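Local atomic coordinates of diaminopropionate ammonia-lyase (Escherichia coli, PDB entry 4D9I), a protein that uses pyridoxal 5'-phosphate to catalyse the alpha,beta-elimination of both L- and D-alpha,beta-diaminopropionate, giving pyruvate and ammonia. Residues V382-Y385 and R386-W390; P199-I202 and M203-Y206. All coordinates share one frame; numbering follows the deposited sequence.

Contact 1: residues V382-Y385 and R386-W390; sequences VKHY and REVVW
Lys383 and Glu387 form an i to i+4 salt bridge on helix 382-389, the last helix of this fold type II PLP enzyme. Lys383 NZ lies 3.0 Å from Glu387 OE2 and meets it on the syn side of the carboxylate. A bend at the end of the lysine chain (chi4 -51°) turns NZ toward that oxygen. Glu387 OE2 also accepts a bond from the backbone N of Ser2 of the second subunit, and OE1 pairs with Lys393. An alanine here would probably leave Lys383 NZ and Lys393 without their carboxylate mate and Ser2 N of the second subunit without its acceptor.

The backbone is satisfied in the usual helical way, as in Val389 N to Tyr385 O at 3.0 Å. His384 ND1 bonds to Lys393, and Val388 CG2 sits over one face of the imidazole. Tyr385 OH is bonded to Asn326 ND2 of the second subunit. Val389 CG1 covers one face of the phenol ring, 4.0 Å from its centroid. Arg386 NH2 is held by Pro327 O of the second subunit. The phenol and guanidinium planes stand 86° apart: Arg386 NE reaches the ring edge, and Tyr385 CE2 lies over the middle of one guanidinium face, 3.7 Å from Arg386 CZ.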
ATOM      1  N   VAL B 382       6.259  -9.520   9.886  1.00 31.81           N
ATOM      2  CA  VAL B 382       5.070  -8.667   9.718  1.00 31.95           C
ATOM      3  C   VAL B 382       5.198  -7.316  10.432  1.00 33.27           C
ATOM      4  O   VAL B 382       4.619  -6.309   9.984  1.00 32.39           O
ATOM      5  CB  VAL B 382       3.746  -9.383  10.083  1.00 32.93           C
ATOM      6  CG1 VAL B 382       3.549 -10.626   9.230  1.00 32.20           C
ATOM      7  CG2 VAL B 382       3.695  -9.731  11.559  1.00 35.93           C
ATOM      8  N   LYS B 383       5.951  -7.312  11.539  1.00 35.38           N
ATOM      9  CA  LYS B 383       6.225  -6.109  12.323  1.00 37.23           C
ATOM     10  C   LYS B 383       6.955  -5.098  11.447  1.00 35.37           C
ATOM     11  O   LYS B 383       6.502  -3.975  11.272  1.00 34.79           O
ATOM     12  CB  LYS B 383       7.094  -6.464  13.538  1.00 40.40           C
ATOM     13  CG  LYS B 383       7.081  -5.446  14.661  1.00 43.37           C
ATOM     14  CD  LYS B 383       7.673  -6.078  15.920  1.00 46.74           C
ATOM     15  CE  LYS B 383       7.792  -5.081  17.061  1.00 50.59           C
ATOM     16  NZ  LYS B 383       8.480  -3.833  16.614  1.00 50.94           N
ATOM     17  N   HIS B 384       8.081  -5.530  10.882  1.00 34.10           N
ATOM     18  CA  HIS B 384       8.893  -4.703   9.984  1.00 32.36           C
ATOM     19  C   HIS B 384       8.136  -4.304   8.731  1.00 29.52           C
ATOM     20  O   HIS B 384       8.223  -3.147   8.250  1.00 28.39           O
ATOM     21  CB  HIS B 384      10.186  -5.471   9.666  1.00 32.85           C
ATOM     22  CG  HIS B 384      11.089  -4.778   8.685  1.00 32.51           C
ATOM     23  ND1 HIS B 384      11.834  -3.707   9.018  1.00 34.26           N
ATOM     24  CD2 HIS B 384      11.336  -5.032   7.339  1.00 30.98           C
ATOM     25  CE1 HIS B 384      12.528  -3.292   7.943  1.00 33.47           C
ATOM     26  NE2 HIS B 384      12.222  -4.108   6.910  1.00 31.55           N
ATOM     27  N   TYR B 385       7.411  -5.266   8.159  1.00 27.67           N
ATOM     28  CA  TYR B 385       6.669  -5.010   6.923  1.00 25.27           C
ATOM     29  C   TYR B 385       5.704  -3.833   7.139  1.00 25.59           C
ATOM     30  O   TYR B 385       5.678  -2.885   6.355  1.00 24.32           O
ATOM     31  CB  TYR B 385       5.884  -6.247   6.468  1.00 24.35           C
ATOM     32  CG  TYR B 385       5.155  -5.976   5.161  1.00 22.78           C
ATOM     33  CD1 TYR B 385       5.845  -5.987   3.954  1.00 21.01           C
ATOM     34  CD2 TYR B 385       3.795  -5.656   5.152  1.00 22.80           C
ATOM     35  CE1 TYR B 385       5.205  -5.704   2.747  1.00 20.10           C
ATOM     36  CE2 TYR B 385       3.140  -5.378   3.957  1.00 21.60           C
ATOM     37  CZ  TYR B 385       3.834  -5.393   2.779  1.00 20.11           C
ATOM     38  OH  TYR B 385       3.184  -5.131   1.621  1.00 19.27           O
ATOM     39  N   ARG B 386       4.943  -3.898   8.230  1.00 26.95           N
ATOM     40  CA  ARG B 386       3.932  -2.874   8.499  1.00 27.81           C
ATOM     41  C   ARG B 386       4.564  -1.549   8.940  1.00 29.13           C
ATOM     42  O   ARG B 386       4.060  -0.465   8.591  1.00 28.90           O
ATOM     43  CB  ARG B 386       2.889  -3.380   9.503  1.00 29.52           C
ATOM     44  CG  ARG B 386       1.999  -4.495   8.952  1.00 28.45           C
ATOM     45  CD  ARG B 386       1.373  -4.124   7.612  1.00 26.62           C
ATOM     46  NE  ARG B 386       0.782  -5.286   6.948  1.00 25.72           N
ATOM     47  CZ  ARG B 386      -0.038  -5.219   5.899  1.00 24.69           C
ATOM     48  NH1 ARG B 386      -0.380  -4.037   5.382  1.00 24.06           N
ATOM     49  NH2 ARG B 386      -0.507  -6.342   5.358  1.00 24.30           N
ATOM     50  N   GLU B 387       5.674  -1.625   9.676  1.00 30.24           N
ATOM     51  CA  GLU B 387       6.444  -0.415   9.986  1.00 31.71           C
ATOM     52  C   GLU B 387       6.882   0.326   8.705  1.00 29.75           C
ATOM     53  O   GLU B 387       6.800   1.564   8.626  1.00 30.24           O
ATOM     54  CB  GLU B 387       7.636  -0.742  10.915  1.00 33.95           C
ATOM     55  CG  GLU B 387       7.203  -0.932  12.350  1.00 36.95           C
ATOM     56  CD  GLU B 387       8.215  -1.666  13.227  1.00 39.13           C
ATOM     57  OE1 GLU B 387       9.266  -2.124  12.740  1.00 38.82           O
ATOM     58  OE2 GLU B 387       7.935  -1.798  14.421  1.00 41.85           O
ATOM     59  N   VAL B 388       7.291  -0.426   7.683  1.00 27.47           N
ATOM     60  CA  VAL B 388       7.658   0.187   6.397  1.00 25.73           C
ATOM     61  C   VAL B 388       6.438   0.746   5.638  1.00 24.67           C
ATOM     62  O   VAL B 388       6.432   1.921   5.238  1.00 24.62           O
ATOM     63  CB  VAL B 388       8.464  -0.777   5.489  1.00 24.16           C
ATOM     64  CG1 VAL B 388       8.732  -0.164   4.107  1.00 22.43           C
ATOM     65  CG2 VAL B 388       9.786  -1.175   6.145  1.00 25.31           C
ATOM     66  N   VAL B 389       5.427  -0.090   5.413  1.00 23.92           N
ATOM     67  CA  VAL B 389       4.343   0.281   4.468  1.00 23.00           C
ATOM     68  C   VAL B 389       3.312   1.208   5.109  1.00 24.55           C
ATOM     69  O   VAL B 389       2.713   2.056   4.421  1.00 24.49           O
ATOM     70  CB  VAL B 389       3.687  -0.934   3.754  1.00 21.64           C
ATOM     71  CG1 VAL B 389       4.753  -1.768   3.039  1.00 20.49           C
ATOM     72  CG2 VAL B 389       2.877  -1.807   4.704  1.00 22.29           C
ATOM     73  N   TRP B 390       3.125   1.060   6.420  1.00 26.44           N
ATOM     74  CA  TRP B 390       2.191   1.922   7.178  1.00 28.43           C
ATOM     75  C   TRP B 390       2.842   3.070   7.907  1.00 30.65           C
ATOM     76  O   TRP B 390       2.374   4.209   7.830  1.00 31.33           O
ATOM     77  CB  TRP B 390       1.403   1.100   8.190  1.00 29.41           C
ATOM     78  CG  TRP B 390       0.389   0.129   7.620  1.00 28.07           C
ATOM     79  CD1 TRP B 390      -0.007  -0.027   6.293  1.00 26.08           C
ATOM     80  CD2 TRP B 390      -0.433  -0.836   8.377  1.00 29.09           C
ATOM     81  NE1 TRP B 390      -0.967  -0.999   6.185  1.00 25.91           N
ATOM     82  CE2 TRP B 390      -1.282  -1.513   7.394  1.00 27.61           C
ATOM     83  CE3 TRP B 390      -0.548  -1.188   9.723  1.00 31.12           C
ATOM     84  CZ2 TRP B 390      -2.190  -2.505   7.765  1.00 28.34           C
ATOM     85  CZ3 TRP B 390      -1.464  -2.189  10.079  1.00 31.69           C
ATOM     86  CH2 TRP B 390      -2.261  -2.829   9.121  1.00 30.43           C
TER

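Contact 2: residues P199-I202 and M203-Y206; sequences PTWI and MQGY
Pro199 meets Met203 along helix 197-206, in the first of four i to i+4 alpha-helical backbone bonds. Its carbonyl O accepts the bond from Met203 N at 3.0 Å, and Met203 CG lies 3.3 Å from the same Pro199 O. Thr200 O accepts from Gln204 N, with the donor nearly in line with the C=O bond. Its methyl lies alongside the Gln204 amide, with Thr200 CG2 3.9 Å from Gln204 NE2. The polar ends of this pair look elsewhere: Thr200 OG1 bonds to Thr196 O, and Gln204 NE2 to Leu23 O. Trp201 O accepts from Gly205 N at 2.8 Å. Its indole presents an edge to the glutamine, with Trp201 CD1 3.7 Å from Gln204 OE1, and the ring and amide planes are 44° apart.

Ile202 carries the closest side-chain packing. With CG2 opposite the backbone N across the CA-CB bond, its methyl lies over one face of the Tyr206 ring as a CH-pi contact. Ile202 CG2 is 3.7 Å from the Tyr206 ring centroid and 3.3 Å from CZ. The two side chains run side by side, pointing the same way. Ile202 O lies over the ring too, and also accepts from Tyr206 N. Tyr206 makes an edge-to-face pair with Phe76. Its side chain lies about 10 Å from that of Asp120, the inferred proton acceptor for L-diaminopropionate.

The helix is packed among three others. Trp201 and Ile202 rest on helix 81-93, Pro199, Thr200 and Met203 on Leu297 of helix 296-305, and Met203 and Tyr206 on Ala235 of helix 235-248.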
ATOM      1  N   PRO B 199      25.073 -27.079  -1.837  1.00 26.78           N
ATOM      2  CA  PRO B 199      24.701 -25.801  -2.500  1.00 25.83           C
ATOM      3  C   PRO B 199      24.440 -25.895  -4.013  1.00 25.61           C
ATOM      4  O   PRO B 199      23.660 -25.130  -4.540  1.00 24.47           O
ATOM      5  CB  PRO B 199      25.921 -24.891  -2.261  1.00 27.06           C
ATOM      6  CG  PRO B 199      26.973 -25.739  -1.685  1.00 28.57           C
ATOM      7  CD  PRO B 199      26.338 -26.961  -1.092  1.00 28.20           C
ATOM      8  N   THR B 200      25.108 -26.811  -4.710  1.00 26.86           N
ATOM      9  CA  THR B 200      24.769 -27.088  -6.097  1.00 27.03           C
ATOM     10  C   THR B 200      23.302 -27.532  -6.222  1.00 25.84           C
ATOM     11  O   THR B 200      22.555 -26.988  -7.052  1.00 25.46           O
ATOM     12  CB  THR B 200      25.729 -28.139  -6.702  1.00 29.00           C
ATOM     13  OG1 THR B 200      27.063 -27.607  -6.696  1.00 30.37           O
ATOM     14  CG2 THR B 200      25.339 -28.478  -8.138  1.00 29.46           C
ATOM     15  N   TRP B 201      22.873 -28.487  -5.391  1.00 25.61           N
ATOM     16  CA  TRP B 201      21.480 -28.939  -5.453  1.00 24.84           C
ATOM     17  C   TRP B 201      20.531 -27.810  -5.172  1.00 23.26           C
ATOM     18  O   TRP B 201      19.481 -27.683  -5.825  1.00 22.48           O
ATOM     19  CB  TRP B 201      21.207 -30.071  -4.478  1.00 25.27           C
ATOM     20  CG  TRP B 201      21.710 -31.433  -4.913  1.00 27.09           C
ATOM     21  CD1 TRP B 201      21.745 -31.954  -6.198  1.00 28.34           C
ATOM     22  CD2 TRP B 201      22.222 -32.504  -4.052  1.00 28.27           C
ATOM     23  NE1 TRP B 201      22.253 -33.231  -6.196  1.00 29.78           N
ATOM     24  CE2 TRP B 201      22.545 -33.625  -4.938  1.00 29.74           C
ATOM     25  CE3 TRP B 201      22.430 -32.647  -2.681  1.00 28.18           C
ATOM     26  CZ2 TRP B 201      23.068 -34.818  -4.454  1.00 30.89           C
ATOM     27  CZ3 TRP B 201      22.956 -33.857  -2.209  1.00 29.34           C
ATOM     28  CH2 TRP B 201      23.261 -34.916  -3.076  1.00 30.70           C
ATOM     29  N   ILE B 202      20.883 -26.996  -4.184  1.00 22.77           N
ATOM     30  CA  ILE B 202      20.051 -25.859  -3.791  1.00 21.92           C
ATOM     31  C   ILE B 202      19.852 -24.889  -4.956  1.00 21.84           C
ATOM     32  O   ILE B 202      18.740 -24.432  -5.207  1.00 20.99           O
ATOM     33  CB  ILE B 202      20.613 -25.140  -2.552  1.00 21.85           C
ATOM     34  CG1 ILE B 202      20.426 -26.021  -1.314  1.00 22.39           C
ATOM     35  CG2 ILE B 202      19.926 -23.788  -2.354  1.00 20.99           C
ATOM     36  CD1 ILE B 202      21.243 -25.600  -0.106  1.00 23.13           C
ATOM     37  N   MET B 203      20.934 -24.604  -5.685  1.00 23.00           N
ATOM     38  CA  MET B 203      20.887 -23.663  -6.796  1.00 23.23           C
ATOM     39  C   MET B 203      20.129 -24.203  -7.984  1.00 23.26           C
ATOM     40  O   MET B 203      19.413 -23.466  -8.665  1.00 22.82           O
ATOM     41  CB  MET B 203      22.297 -23.277  -7.228  1.00 24.95           C
ATOM     42  CG  MET B 203      22.950 -22.346  -6.228  1.00 25.40           C
ATOM     43  SD  MET B 203      24.709 -22.214  -6.548  1.00 28.38           S
ATOM     44  CE  MET B 203      24.680 -21.257  -8.071  1.00 28.60           C
ATOM     45  N   GLN B 204      20.282 -25.497  -8.229  1.00 23.77           N
ATOM     46  CA  GLN B 204      19.492 -26.157  -9.249  1.00 24.20           C
ATOM     47  C   GLN B 204      18.001 -26.147  -8.877  1.00 23.11           C
ATOM     48  O   GLN B 204      17.142 -25.886  -9.731  1.00 23.37           O
ATOM     49  CB  GLN B 204      20.001 -27.575  -9.465  1.00 25.31           C
ATOM     50  CG  GLN B 204      21.408 -27.621 -10.048  1.00 26.94           C
ATOM     51  CD  GLN B 204      21.997 -29.027 -10.123  1.00 28.47           C
ATOM     52  OE1 GLN B 204      21.677 -29.889  -9.322  1.00 28.55           O
ATOM     53  NE2 GLN B 204      22.876 -29.248 -11.086  1.00 30.26           N
ATOM     54  N   GLY B 205      17.696 -26.412  -7.606  1.00 22.27           N
ATOM     55  CA  GLY B 205      16.325 -26.408  -7.156  1.00 21.91           C
ATOM     56  C   GLY B 205      15.698 -25.034  -7.347  1.00 21.38           C
ATOM     57  O   GLY B 205      14.540 -24.921  -7.772  1.00 21.83           O
ATOM     58  N   TYR B 206      16.466 -23.983  -7.052  1.00 20.80           N
ATOM     59  CA  TYR B 206      15.979 -22.594  -7.189  1.00 20.11           C
ATOM     60  C   TYR B 206      15.506 -22.290  -8.611  1.00 20.59           C
ATOM     61  O   TYR B 206      14.641 -21.439  -8.825  1.00 20.20           O
ATOM     62  CB  TYR B 206      17.087 -21.587  -6.871  1.00 19.66           C
ATOM     63  CG  TYR B 206      17.465 -21.428  -5.416  1.00 19.47           C
ATOM     64  CD1 TYR B 206      16.625 -21.885  -4.375  1.00 19.08           C
ATOM     65  CD2 TYR B 206      18.646 -20.782  -5.079  1.00 19.71           C
ATOM     66  CE1 TYR B 206      16.975 -21.698  -3.048  1.00 19.23           C
ATOM     67  CE2 TYR B 206      19.005 -20.587  -3.758  1.00 20.08           C
ATOM     68  CZ  TYR B 206      18.178 -21.064  -2.752  1.00 19.82           C
ATOM     69  OH  TYR B 206      18.550 -20.866  -1.451  1.00 21.12           O
TER

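From the N terminus, the chain reaches contact 2 first, in helix 197-206, soon after the short strand 185-186 of the four-stranded parallel sheet. Contact 1 comes much later, in helix 382-389, which follows strand 370-375 of the larger mixed sheet. Each contact lies within a single helix, so neither closes a long loop. They stand in series and neither nest nor cross. The centres of contact 1 and contact 2 are about 31 Å apart. The two lie on opposite sides of the chain's centre and do not touch. Contact 2 is packed among helices and loops of its own subunit. Contact 1 lies between helix 315-325 of its own chain and the second subunit, at the dimer interface.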